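PDB 3OTN: SusD superfamily protein from Parabacteroides distasonis, which probably binds carbohydrate at the outer membrane as a step in nutrient uptake. Local coordinates for residues F463-S468 against L476-G481. Sequence-based numbering, arbitrary orientation.
With EDO (1,2-ethanediol), chain Q.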
ATOM      1  N   PHE A 463      14.336   0.664  -6.330  1.00 20.35           N
ATOM      2  CA  PHE A 463      14.367   2.050  -6.747  1.00 18.42           C
ATOM      3  C   PHE A 463      15.664   2.671  -6.272  1.00 19.44           C
ATOM      4  O   PHE A 463      16.271   2.187  -5.318  1.00 18.58           O
ATOM      5  CB  PHE A 463      13.149   2.840  -6.232  1.00 17.82           C
ATOM      6  CG  PHE A 463      11.885   2.514  -6.975  1.00 18.83           C
ATOM      7  CD1 PHE A 463      11.728   2.907  -8.310  1.00 23.98           C
ATOM      8  CD2 PHE A 463      10.868   1.821  -6.375  1.00 25.62           C
ATOM      9  CE1 PHE A 463      10.593   2.592  -9.007  1.00 25.77           C
ATOM     10  CE2 PHE A 463       9.707   1.513  -7.094  1.00 25.53           C
ATOM     11  CZ  PHE A 463       9.574   1.902  -8.374  1.00 22.36           C
ATOM     12  N   PRO A 464      16.093   3.756  -6.934  1.00 20.30           N
ATOM     13  CA  PRO A 464      17.361   4.362  -6.563  1.00 21.79           C
ATOM     14  C   PRO A 464      17.279   5.130  -5.254  1.00 20.54           C
ATOM     15  O   PRO A 464      16.203   5.655  -4.884  1.00 19.53           O
ATOM     16  CB  PRO A 464      17.631   5.373  -7.707  1.00 23.18           C
ATOM     17  CG  PRO A 464      16.518   5.291  -8.624  1.00 23.47           C
ATOM     18  CD  PRO A 464      15.434   4.476  -8.039  1.00 21.83           C
ATOM     19  N   ILE A 465      18.418   5.250  -4.600  1.00 22.21           N
ATOM     20  CA  ILE A 465      18.560   6.159  -3.476  1.00 20.13           C
ATOM     21  C   ILE A 465      18.554   7.538  -4.136  1.00 18.11           C
ATOM     22  O   ILE A 465      19.232   7.719  -5.121  1.00 18.28           O
ATOM     23  CB  ILE A 465      19.867   5.941  -2.714  1.00 22.81           C
ATOM     24  CG1 ILE A 465      20.056   4.460  -2.308  1.00 25.33           C
ATOM     25  CG2 ILE A 465      19.928   6.856  -1.496  1.00 24.96           C
ATOM     26  CD1 ILE A 465      18.853   3.799  -1.611  1.00 21.06           C
ATOM     27  N   PRO A 466      17.762   8.497  -3.621  1.00 19.29           N
ATOM     28  CA  PRO A 466      17.694   9.845  -4.221  1.00 19.39           C
ATOM     29  C   PRO A 466      19.013  10.577  -4.274  1.00 22.83           C
ATOM     30  O   PRO A 466      19.774  10.552  -3.304  1.00 19.63           O
ATOM     31  CB  PRO A 466      16.768  10.607  -3.265  1.00 21.93           C
ATOM     32  CG  PRO A 466      15.971   9.628  -2.622  1.00 22.61           C
ATOM     33  CD  PRO A 466      16.795   8.363  -2.515  1.00 21.38           C
ATOM     34  N   LEU A 467      19.248  11.260  -5.386  1.00 21.58           N
ATOM     35  CA  LEU A 467      20.439  12.021  -5.585  1.00 23.56           C
ATOM     36  C   LEU A 467      20.626  13.019  -4.456  1.00 24.39           C
ATOM     37  O   LEU A 467      21.727  13.138  -3.965  1.00 22.96           O
ATOM     38  CB  LEU A 467      20.410  12.779  -6.916  1.00 23.46           C
ATOM     39  CG  LEU A 467      21.681  13.580  -7.252  1.00 22.62           C
ATOM     40  CD1 LEU A 467      22.922  12.693  -7.226  1.00 25.63           C
ATOM     41  CD2 LEU A 467      21.523  14.287  -8.628  1.00 27.61           C
ATOM     42  N   SER A 468      19.561  13.712  -4.026  1.00 22.43           N
ATOM     43  CA  SER A 468      19.710  14.678  -2.946  1.00 22.13           C
ATOM     44  C   SER A 468      20.319  14.072  -1.663  1.00 21.42           C
ATOM     45  O   SER A 468      21.171  14.697  -1.006  1.00 22.77           O
ATOM     46  CB  SER A 468      18.358  15.341  -2.603  1.00 21.31           C
ATOM     47  OG  SER A 468      17.430  14.375  -2.191  1.00 25.58           O
ATOM     48  N   LEU A 476      26.279   7.035   1.681  1.00 23.78           N
ATOM     49  CA  LEU A 476      25.234   6.198   1.083  1.00 23.47           C
ATOM     50  C   LEU A 476      25.671   5.667  -0.274  1.00 22.80           C
ATOM     51  O   LEU A 476      25.900   6.422  -1.219  1.00 22.42           O
ATOM     52  CB  LEU A 476      23.918   6.960   0.924  1.00 26.45           C
ATOM     53  CG  LEU A 476      23.279   7.616   2.146  1.00 20.85           C
ATOM     54  CD1 LEU A 476      22.043   8.426   1.724  1.00 18.99           C
ATOM     55  CD2 LEU A 476      22.897   6.555   3.233  1.00 14.33           C
ATOM     56  N   THR A 477      25.776   4.356  -0.389  1.00 24.06           N
ATOM     57  CA  THR A 477      25.953   3.716  -1.705  1.00 25.26           C
ATOM     58  C   THR A 477      24.649   3.820  -2.532  1.00 26.05           C
ATOM     59  O   THR A 477      23.607   4.280  -2.029  1.00 24.64           O
ATOM     60  CB  THR A 477      26.352   2.234  -1.559  1.00 24.82           C
ATOM     61  OG1 THR A 477      25.314   1.532  -0.855  1.00 21.29           O
ATOM     62  CG2 THR A 477      27.688   2.107  -0.790  1.00 23.29           C
ATOM     63  N   GLN A 478      24.721   3.380  -3.790  1.00 26.02           N
ATOM     64  CA  GLN A 478      23.591   3.351  -4.697  1.00 23.50           C
ATOM     65  C   GLN A 478      23.234   1.923  -5.093  1.00 24.03           C
ATOM     66  O   GLN A 478      24.058   1.021  -5.084  1.00 22.64           O
ATOM     67  CB  GLN A 478      23.870   4.239  -5.906  1.00 25.12           C
ATOM     68  CG  GLN A 478      22.777   4.363  -6.952  1.00 22.39           C
ATOM     69  CD  GLN A 478      21.486   4.958  -6.421  1.00 22.47           C
ATOM     70  OE1 GLN A 478      20.620   4.227  -5.948  1.00 18.57           O
ATOM     71  NE2 GLN A 478      21.341   6.279  -6.511  1.00 22.64           N
ATOM     72  N   ASN A 479      21.962   1.723  -5.385  1.00 20.92           N
ATOM     73  CA  ASN A 479      21.499   0.471  -5.926  1.00 21.82           C
ATOM     74  C   ASN A 479      22.056   0.259  -7.322  1.00 25.34           C
ATOM     75  O   ASN A 479      22.237   1.213  -8.103  1.00 24.91           O
ATOM     76  CB  ASN A 479      19.965   0.356  -5.839  1.00 23.37           C
ATOM     77  CG  ASN A 479      19.498   0.171  -4.408  1.00 22.13           C
ATOM     78  OD1 ASN A 479      20.175  -0.507  -3.611  1.00 19.04           O
ATOM     79  ND2 ASN A 479      18.353   0.763  -4.058  1.00 21.00           N
ATOM     80  N   GLN A 480      22.434  -0.989  -7.589  1.00 24.62           N
ATOM     81  CA  GLN A 480      23.000  -1.353  -8.888  1.00 28.34           C
ATOM     82  C   GLN A 480      22.109  -0.881 -10.070  1.00 27.72           C
ATOM     83  O   GLN A 480      20.867  -0.942  -9.993  1.00 22.24           O
ATOM     84  CB  GLN A 480      23.239  -2.863  -8.968  1.00 26.56           C
ATOM     85  CG  GLN A 480      22.006  -3.718  -8.930  1.00 30.52           C
ATOM     86  CD  GLN A 480      22.341  -5.187  -8.958  1.00 39.91           C
ATOM     87  OE1 GLN A 480      23.372  -5.578  -9.482  1.00 52.79           O
ATOM     88  NE2 GLN A 480      21.477  -6.006  -8.394  1.00 38.02           N
ATOM     89  N   GLY A 481      22.770  -0.423 -11.138  1.00 27.79           N
ATOM     90  CA  GLY A 481      22.094   0.076 -12.341  1.00 24.10           C
ATOM     91  C   GLY A 481      21.784   1.550 -12.330  1.00 24.89           C
ATOM     92  O   GLY A 481      21.404   2.103 -13.357  1.00 24.90           O
TER
HETATM   93  C1  EDO Q 630      21.566  -4.822  -4.407  1.00 43.30           C
HETATM   94  O1  EDO Q 630      20.676  -5.765  -5.000  1.00 50.53           O
HETATM   95  C2  EDO Q 630      21.464  -3.549  -5.227  1.00 38.55           C
HETATM   96  O2  EDO Q 630      22.745  -3.127  -5.647  1.00 32.21           O
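The carboxamide oxygen OE1 of Q478 is gripped by two backbone N-H groups: I465 N lies 2.8 Å from Q478 OE1, in the carbonyl plane and on a lone pair, and N479 N donates to the same oxygen, tilted 17° out of that plane. In this SusD-family protein 463-468 runs into the short helix 467-472 near the C-terminus, with P466 at its N-cap position, and 476-481 follows it; side-chain amides tie the returning loop to the chain that leads into the helix. The Q478 amide gives as well as takes: Q478 NE2 donates to I465 O at 2.9 Å, and that oxygen lies close to the Q478 amide plane. Glutamine suits the place because its flat end offers one acceptor and one donor to the N-H and C=O of a single residue, I465, as a neighbouring strand would. CG stands anti to the backbone N (chi1 -178°) and the chain bends at chi2, which turns OE1 back to the N-H of the next residue, N479. An alanine here would probably leave the N-H and C=O of I465, and the N-H of N479, without these mates. P464, with no N-H to satisfy, packs its CB 3.7 Å from Q478 OE1. The branched I465 reaches two ways: its CG1 lies 3.6 Å from T477 O, while CG2 meets L476 CD1 at 4.2 Å, and W83 and F133 of two long helices cover it further. Asparagine suits position 479 because it offers an acceptor, OD1, to R153, which also binds T477 OG1, and a donor to backbone oxygens. N479 ND2 serves two carbonyls, F133 O and F463 O, the latter 2.8 Å from ND2 and only 5° out of the N479 amide plane.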